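Long-range contact in adhesion G-protein coupled receptor G6 (Danio rerio, PDB 6V55), which is an adhesion G protein-coupled receptor linked to myelination, whose large multidomain extracellular region binds calcium and probably takes part in cell adhesion and signalling: residues Ser386-Thr391 with Ile402-Leu407. Residues are numbered along the deposited sequence; the frame is centred on the assembly and turned at random.
Unlike the reference sequence in segment 402-407: Ile402 (reference Thr).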
# COMPACT_ATOMS: atom_id res chain seq x y z
N SER A 386 38.05 10.29 -10.21
CA SER A 386 39.23 9.52 -10.57
C SER A 386 39.26 9.25 -12.07
O SER A 386 38.21 9.19 -12.73
CB SER A 386 39.28 8.21 -9.80
OG SER A 386 38.36 7.25 -10.33
N LEU A 387 40.47 9.07 -12.62
CA LEU A 387 40.66 8.88 -14.05
C LEU A 387 40.48 7.42 -14.41
O LEU A 387 41.08 6.54 -13.79
CB LEU A 387 42.06 9.34 -14.47
CG LEU A 387 42.55 9.04 -15.90
CD1 LEU A 387 41.74 9.76 -16.92
CD2 LEU A 387 43.97 9.45 -16.03
N GLN A 388 39.67 7.15 -15.43
CA GLN A 388 39.39 5.77 -15.81
C GLN A 388 40.13 5.29 -17.04
O GLN A 388 40.55 4.14 -17.09
CB GLN A 388 37.91 5.58 -16.06
CG GLN A 388 37.10 5.56 -14.83
CD GLN A 388 35.77 4.94 -15.09
OE1 GLN A 388 35.36 4.02 -14.39
NE2 GLN A 388 35.08 5.42 -16.13
N LEU A 389 40.28 6.15 -18.04
CA LEU A 389 40.75 5.76 -19.36
C LEU A 389 41.53 6.94 -19.89
O LEU A 389 41.07 8.08 -19.75
CB LEU A 389 39.55 5.44 -20.25
CG LEU A 389 39.42 4.78 -21.62
CD1 LEU A 389 39.74 5.75 -22.71
CD2 LEU A 389 40.25 3.60 -21.80
N ILE A 390 42.71 6.69 -20.45
CA ILE A 390 43.47 7.77 -21.07
C ILE A 390 44.05 7.25 -22.37
O ILE A 390 44.72 6.22 -22.40
CB ILE A 390 44.55 8.37 -20.13
CG1 ILE A 390 45.42 9.40 -20.85
CG2 ILE A 390 45.39 7.34 -19.40
CD1 ILE A 390 46.13 10.32 -19.86
N THR A 391 43.70 7.91 -23.46
CA THR A 391 44.11 7.53 -24.81
C THR A 391 44.69 8.75 -25.48
O THR A 391 44.01 9.78 -25.52
CB THR A 391 42.89 7.07 -25.63
OG1 THR A 391 42.13 6.05 -24.96
CG2 THR A 391 43.35 6.50 -26.89
N ILE A 402 38.92 9.92 -19.60
CA ILE A 402 37.58 9.61 -19.12
C ILE A 402 37.64 9.54 -17.60
O ILE A 402 38.43 8.77 -17.04
CB ILE A 402 37.02 8.32 -19.73
CG1 ILE A 402 37.01 8.44 -21.25
CG2 ILE A 402 35.61 8.10 -19.25
CD1 ILE A 402 36.32 7.31 -21.98
N TYR A 403 36.80 10.35 -16.95
CA TYR A 403 36.75 10.51 -15.50
C TYR A 403 35.41 10.03 -14.97
O TYR A 403 34.37 10.18 -15.63
CB TYR A 403 36.95 11.98 -15.10
CG TYR A 403 38.37 12.45 -15.20
CD1 TYR A 403 39.20 12.45 -14.08
CD2 TYR A 403 38.90 12.87 -16.41
CE1 TYR A 403 40.52 12.86 -14.16
CE2 TYR A 403 40.21 13.30 -16.51
CZ TYR A 403 41.01 13.29 -15.38
OH TYR A 403 42.32 13.69 -15.47
N LEU A 404 35.43 9.48 -13.76
CA LEU A 404 34.23 9.10 -13.04
C LEU A 404 34.12 9.99 -11.80
O LEU A 404 35.05 10.02 -10.99
CB LEU A 404 34.29 7.63 -12.64
CG LEU A 404 33.08 7.05 -11.94
CD1 LEU A 404 31.88 7.05 -12.86
CD2 LEU A 404 33.45 5.63 -11.53
N ALA A 405 32.98 10.68 -11.63
CA ALA A 405 32.85 11.70 -10.60
C ALA A 405 31.56 11.56 -9.81
O ALA A 405 30.49 11.28 -10.38
CB ALA A 405 32.91 13.10 -11.19
N LEU A 406 31.65 11.82 -8.50
CA LEU A 406 30.52 11.84 -7.57
C LEU A 406 30.16 13.29 -7.27
O LEU A 406 30.92 13.99 -6.59
CB LEU A 406 30.85 11.10 -6.28
CG LEU A 406 29.74 10.94 -5.24
CD1 LEU A 406 28.68 10.01 -5.77
CD2 LEU A 406 30.29 10.42 -3.94
N LEU A 407 29.00 13.73 -7.74
CA LEU A 407 28.45 15.03 -7.37
C LEU A 407 27.45 14.82 -6.24
O LEU A 407 26.67 13.87 -6.27
CB LEU A 407 27.75 15.70 -8.55
CG LEU A 407 28.36 15.43 -9.93
CD1 LEU A 407 27.43 15.85 -11.06
CD2 LEU A 407 29.68 16.15 -10.06
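The ring of Tyr403 carries Leu387 on one face. CD1 of Leu387 lies 4.1 Å from the centroid of the Tyr403 ring, 19° off its normal, in a CH-pi contact displaced toward the rim. The leucine has CG anti to its backbone N (chi1 171°), and its CB meets CE1 of Tyr403. Ser386 O approaches the ring obliquely. The phenol OH is hydrogen-bonded to OE1 of Gln401, just before 402-407 in the same strand.

Leu387 and Tyr403 form a non-hydrogen-bonded antiparallel pair. Beside it, Ser386 and Leu404 exchange two backbone bonds, and that from Leu404 N to Ser386 O (3.0 Å) is nearly straight. Past Leu387 the register slips by one. Ile402 O takes Gln388 N at 2.6 Å and, weakly, Leu389 N at 3.4 Å. Ile402 N returns a bond of 2.8 Å to Leu389 O.

On the sheet face away from Tyr403, Leu389 and Ile402 lie side by side, their CD1 atoms 3.8 Å apart. Ile402 differs from the reference threonine. Gln388 takes the first bulge position, with the near-helical psi (-38°) of a classic bulge. Its extended chain crosses Leu404 obliquely, and OE1 of Gln388 comes 3.8 Å from CD2 of Leu404.

Strand 342-353 pairs with the other side of 402-407, and 380-392 is an outermost strand within this chain. This is a classic beta bulge in an antiparallel hairpin of the SEA domain.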